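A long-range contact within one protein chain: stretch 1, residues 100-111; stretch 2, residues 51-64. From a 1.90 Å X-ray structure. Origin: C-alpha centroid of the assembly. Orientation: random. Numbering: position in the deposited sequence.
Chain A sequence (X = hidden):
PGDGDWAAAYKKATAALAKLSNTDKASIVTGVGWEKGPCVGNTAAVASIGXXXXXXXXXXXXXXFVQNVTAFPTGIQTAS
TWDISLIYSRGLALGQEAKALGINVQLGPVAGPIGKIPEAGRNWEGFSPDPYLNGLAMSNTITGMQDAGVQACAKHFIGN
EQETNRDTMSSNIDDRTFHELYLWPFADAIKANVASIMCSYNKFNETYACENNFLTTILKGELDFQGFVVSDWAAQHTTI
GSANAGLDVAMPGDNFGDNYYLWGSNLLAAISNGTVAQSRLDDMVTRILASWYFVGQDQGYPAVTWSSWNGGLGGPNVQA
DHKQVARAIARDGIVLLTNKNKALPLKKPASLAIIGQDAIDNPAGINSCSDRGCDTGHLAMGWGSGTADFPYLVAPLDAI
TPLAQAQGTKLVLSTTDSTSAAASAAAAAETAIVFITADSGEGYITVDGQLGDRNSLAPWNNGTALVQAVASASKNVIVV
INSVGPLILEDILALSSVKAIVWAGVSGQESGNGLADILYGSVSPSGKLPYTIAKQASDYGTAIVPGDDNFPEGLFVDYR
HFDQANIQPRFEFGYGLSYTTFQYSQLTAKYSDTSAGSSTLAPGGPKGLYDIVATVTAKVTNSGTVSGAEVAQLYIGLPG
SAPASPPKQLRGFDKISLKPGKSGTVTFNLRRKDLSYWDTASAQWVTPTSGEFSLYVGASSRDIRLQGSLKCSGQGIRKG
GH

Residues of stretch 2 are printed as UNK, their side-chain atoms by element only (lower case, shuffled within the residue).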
# COMPACT_ATOMS: atom_id res chain seq x y z
N ALA A 100 1.40 20.31 9.10
CA ALA A 100 1.37 21.73 8.76
C ALA A 100 -0.10 22.23 8.63
O ALA A 100 -0.37 23.40 8.86
CB ALA A 100 2.18 21.97 7.49
N LEU A 101 -1.02 21.33 8.24
CA LEU A 101 -2.45 21.57 8.23
C LEU A 101 -3.20 21.36 9.55
O LEU A 101 -4.40 21.53 9.59
CB LEU A 101 -3.06 20.62 7.19
CG LEU A 101 -2.65 20.99 5.74
CD1 LEU A 101 -3.20 19.99 4.72
CD2 LEU A 101 -3.01 22.39 5.31
N GLY A 102 -2.51 20.90 10.60
CA GLY A 102 -3.07 20.71 11.90
C GLY A 102 -3.81 19.38 11.97
O GLY A 102 -4.56 19.14 12.88
N ILE A 103 -3.55 18.49 11.02
CA ILE A 103 -4.17 17.14 11.05
C ILE A 103 -3.54 16.32 12.14
O ILE A 103 -2.31 16.12 12.18
CB ILE A 103 -4.06 16.46 9.67
CG1 ILE A 103 -4.88 17.25 8.69
CG2 ILE A 103 -4.53 14.98 9.73
CD1 ILE A 103 -4.76 16.86 7.26
N ASN A 104 -4.36 15.81 13.07
CA ASN A 104 -3.80 14.98 14.12
C ASN A 104 -3.47 13.52 13.69
O ASN A 104 -2.39 12.98 14.03
CB ASN A 104 -4.64 14.97 15.39
CG ASN A 104 -4.68 16.35 16.09
OD1 ASN A 104 -3.73 16.78 16.84
ND2 ASN A 104 -5.70 17.06 15.79
N VAL A 105 -4.44 12.91 13.00
CA VAL A 105 -4.37 11.50 12.59
C VAL A 105 -4.57 11.49 11.09
O VAL A 105 -5.63 11.92 10.60
CB VAL A 105 -5.45 10.66 13.28
CG1 VAL A 105 -5.28 9.19 12.88
CG2 VAL A 105 -5.30 10.86 14.80
N GLN A 106 -3.57 11.00 10.38
CA GLN A 106 -3.63 10.81 8.93
C GLN A 106 -4.02 9.36 8.67
O GLN A 106 -3.31 8.45 9.13
CB GLN A 106 -2.30 11.15 8.29
CG GLN A 106 -2.35 11.27 6.78
CD GLN A 106 -3.27 12.34 6.27
OE1 GLN A 106 -3.54 13.35 6.93
NE2 GLN A 106 -3.73 12.16 5.03
N LEU A 107 -5.08 9.15 7.86
CA LEU A 107 -5.70 7.82 7.80
C LEU A 107 -4.98 6.95 6.75
O LEU A 107 -5.49 6.75 5.63
CB LEU A 107 -7.23 7.96 7.52
CG LEU A 107 -7.95 8.69 8.68
CD1 LEU A 107 -9.39 8.91 8.30
CD2 LEU A 107 -7.83 7.97 10.02
N GLY A 108 -3.77 6.51 7.09
CA GLY A 108 -3.04 5.49 6.33
C GLY A 108 -1.75 5.17 7.13
O GLY A 108 -1.44 5.84 8.13
N PRO A 109 -0.95 4.23 6.66
CA PRO A 109 -1.06 3.53 5.44
C PRO A 109 -1.94 2.24 5.53
O PRO A 109 -2.54 1.96 6.52
CB PRO A 109 0.38 3.18 5.10
CG PRO A 109 1.04 2.92 6.46
CD PRO A 109 0.25 3.83 7.41
N VAL A 110 -2.05 1.55 4.40
CA VAL A 110 -2.98 0.45 4.24
C VAL A 110 -2.28 -0.90 4.24
O VAL A 110 -1.54 -1.23 3.29
CB VAL A 110 -3.80 0.66 2.94
CG1 VAL A 110 -4.66 -0.56 2.67
CG2 VAL A 110 -4.67 1.93 2.99
N ALA A 111 -2.47 -1.64 5.32
CA ALA A 111 -2.04 -3.06 5.45
C ALA A 111 -3.09 -4.10 5.08
O ALA A 111 -2.75 -5.29 4.99
CB ALA A 111 -1.61 -3.37 6.86
N UNK A 51 -6.41 19.72 25.03
CA UNK A 51 -6.60 18.82 23.89
C UNK A 51 -7.41 19.55 22.83
O UNK A 51 -8.54 19.97 23.11
c UNK A 51 -8.62 15.52 23.79
c UNK A 51 -7.57 16.49 23.29
c UNK A 51 -7.41 17.62 24.35
c UNK A 51 -6.24 15.73 23.14
N UNK A 52 -6.90 19.64 21.61
CA UNK A 52 -7.71 20.27 20.55
C UNK A 52 -8.85 19.41 20.08
O UNK A 52 -9.01 18.30 20.53
c UNK A 52 -5.80 19.28 19.53
c UNK A 52 -6.72 20.47 19.42
c UNK A 52 -5.68 19.00 21.06
N UNK A 53 -9.62 19.95 19.14
CA UNK A 53 -10.61 19.20 18.44
C UNK A 53 -9.86 18.22 17.51
O UNK A 53 -9.52 18.57 16.38
c UNK A 53 -13.60 20.54 16.30
c UNK A 53 -12.69 19.53 16.97
o UNK A 53 -14.34 20.21 15.36
o UNK A 53 -13.60 21.66 16.74
c UNK A 53 -11.52 20.16 17.69
N UNK A 54 -9.59 16.99 17.96
CA UNK A 54 -8.73 16.09 17.18
C UNK A 54 -9.23 15.89 15.76
O UNK A 54 -10.43 15.60 15.56
c UNK A 54 -6.33 15.04 18.96
c UNK A 54 -8.55 14.71 17.83
c UNK A 54 -8.00 13.48 19.93
c UNK A 54 -7.81 14.80 19.17
N UNK A 55 -8.31 15.99 14.79
CA UNK A 55 -8.63 16.04 13.36
C UNK A 55 -8.11 14.74 12.73
O UNK A 55 -6.88 14.46 12.80
c UNK A 55 -7.97 17.26 12.71
s UNK A 55 -8.09 17.30 10.88
N UNK A 56 -9.05 13.97 12.16
CA UNK A 56 -8.74 12.73 11.46
C UNK A 56 -9.00 12.99 9.98
O UNK A 56 -10.16 13.37 9.60
c UNK A 56 -10.00 11.91 14.41
c UNK A 56 -9.88 11.52 15.72
c UNK A 56 -9.00 9.90 13.69
c UNK A 56 -8.90 9.49 14.97
c UNK A 56 -9.54 11.16 13.38
c UNK A 56 -9.69 11.63 11.94
o UNK A 56 -9.27 9.89 17.31
c UNK A 56 -9.34 10.28 16.00
N UNK A 57 -7.98 12.79 9.15
CA UNK A 57 -8.08 13.15 7.75
C UNK A 57 -7.55 12.01 6.84
O UNK A 57 -6.47 11.46 7.06
o UNK A 57 -9.78 15.80 7.17
n UNK A 57 -9.59 16.17 4.94
c UNK A 57 -9.13 15.70 6.11
c UNK A 57 -7.37 14.47 7.44
c UNK A 57 -7.74 15.06 6.08
N UNK A 58 -8.32 11.72 5.79
CA UNK A 58 -7.83 10.84 4.68
C UNK A 58 -6.72 11.59 3.89
O UNK A 58 -6.56 12.84 3.99
c UNK A 58 -9.95 9.51 4.24
c UNK A 58 -8.96 10.52 3.72
o UNK A 58 -9.47 8.55 4.84
o UNK A 58 -11.19 9.68 4.02
N UNK A 59 -5.89 10.89 3.14
CA UNK A 59 -5.89 9.44 3.05
C UNK A 59 -4.45 9.00 2.90
O UNK A 59 -3.53 9.76 3.16
N UNK A 60 -4.23 7.75 2.45
CA UNK A 60 -2.87 7.18 2.42
C UNK A 60 -1.85 7.81 1.47
O UNK A 60 -0.65 7.70 1.76
c UNK A 60 -3.12 5.65 2.10
c UNK A 60 -5.27 6.73 2.20
c UNK A 60 -4.59 5.45 2.50
N UNK A 61 -2.28 8.49 0.39
CA UNK A 61 -1.34 8.97 -0.61
C UNK A 61 -1.32 10.48 -0.71
O UNK A 61 -0.71 11.03 -1.62
c UNK A 61 -1.67 8.35 -1.98
c UNK A 61 -3.04 8.56 -2.59
c UNK A 61 -3.24 7.74 -3.85
c UNK A 61 -3.40 10.01 -2.91
N UNK A 62 -1.99 11.13 0.21
CA UNK A 62 -2.06 12.58 0.22
C UNK A 62 -3.26 13.06 0.99
O UNK A 62 -4.21 12.28 1.26
N UNK A 63 -3.26 14.37 1.28
CA UNK A 63 -4.35 14.93 2.10
C UNK A 63 -5.58 15.03 1.23
O UNK A 63 -5.53 15.64 0.11
c UNK A 63 -4.02 16.35 2.58
c UNK A 63 -5.11 16.80 3.57
c UNK A 63 -2.61 16.45 3.15
c UNK A 63 -2.26 15.45 4.23
N UNK A 64 -6.66 14.38 1.64
CA UNK A 64 -7.92 14.44 0.91
C UNK A 64 -8.64 15.82 1.14
O UNK A 64 -8.53 16.42 2.21
c UNK A 64 -10.81 11.89 1.12
c UNK A 64 -10.01 13.04 0.48
c UNK A 64 -8.80 13.31 1.37
c UNK A 64 -13.12 11.05 0.75
n UNK A 64 -14.15 11.00 -0.08
n UNK A 64 -12.02 11.71 0.33
n UNK A 64 -13.21 10.50 1.95

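Position 51 carries four carbons forked at the second and lies out of reach of stretch 1; that skeleton is leucine, L51, an apolar side chain in keeping with its buried site. At position 52 three carbons close a ring onto the backbone N, so it is proline, P52, partly exposed, its CA-to-CB bond pointing toward stretch 1. Position 53 has three carbons, the third bearing two oxygens: a glutamate, E53, its acid end leading away from stretch 1, as suits a charge at a partly exposed site. Four carbons forked at the second make position 54 leucine, L54; its forked end reaches back to pack CD2 3.6 Å from N104 CG.

Position 55 has one carbon and one sulfur, hence cysteine, C55. Its sulfur suits both its roles: it is bonded covalently elsewhere in the structure, and its SG rests 3.9 Å from I103 CG1. At position 56 one carbon leads to a six-carbon ring bearing an oxygen: tyrosine, Y56. V105 CG2 sits over one ring face, 4.2 Å from the centroid, while L107 CD2 lies at the edge, 4.3 Å from Y56 CD1; a broad ring can serve both. Position 57 ends its three carbons in one oxygen and one nitrogen, the amide of glutamine, Q57. Its CB meets I103 CD1 at 3.5 Å, but the amide leads away and NE2 donates to the backbone O of position 64.

Two carbons, the second with two oxygens, make position 58 aspartate, D58, with OD1 3.5 Å from L107 CD1. Position 59 has no side chain and is glycine, G59. At position 60 three carbons again close onto N: proline, P60, whose ring offers V110 an apolar surface, CG 3.6 Å from V110 CG2; a CB on G59 would clash with P60 CD at 2.7 Å. Position 61, four carbons forked at the second, is leucine, L61, buried and pointing away. Position 62 is bare, thus glycine, G62, and its backbone angles would jam a CB against the preceding carbonyl. Position 63 forks at the first carbon with one arm two carbons long: isoleucine, I63, whose CG2 lies 3.7 Å from I103 CD1 and 3.9 Å from L101 CD1. Position 64, three carbons, a nitrogen, then a carbon with two nitrogens, is arginine, R64; its NH1 answers the carboxylate of D58 in a salt bridge to OD2 at 3.0 Å.

The contact is a short parallel pairing. V105 N donates to C55 O (2.9 Å), Q57 N to V105 O (2.9 Å), and L107 N to Q57 O (2.8 Å). From the strand, the side chain of Q106 donates NE2 to G59 O (3.0 Å), at the first residue of the type I turn from G59 to G62. V105 and Y56 share one sheet face; apolar packing through I103 and I63 adds to the hold.

Stretch 2 51-64: LPELCYQDGPLGIR
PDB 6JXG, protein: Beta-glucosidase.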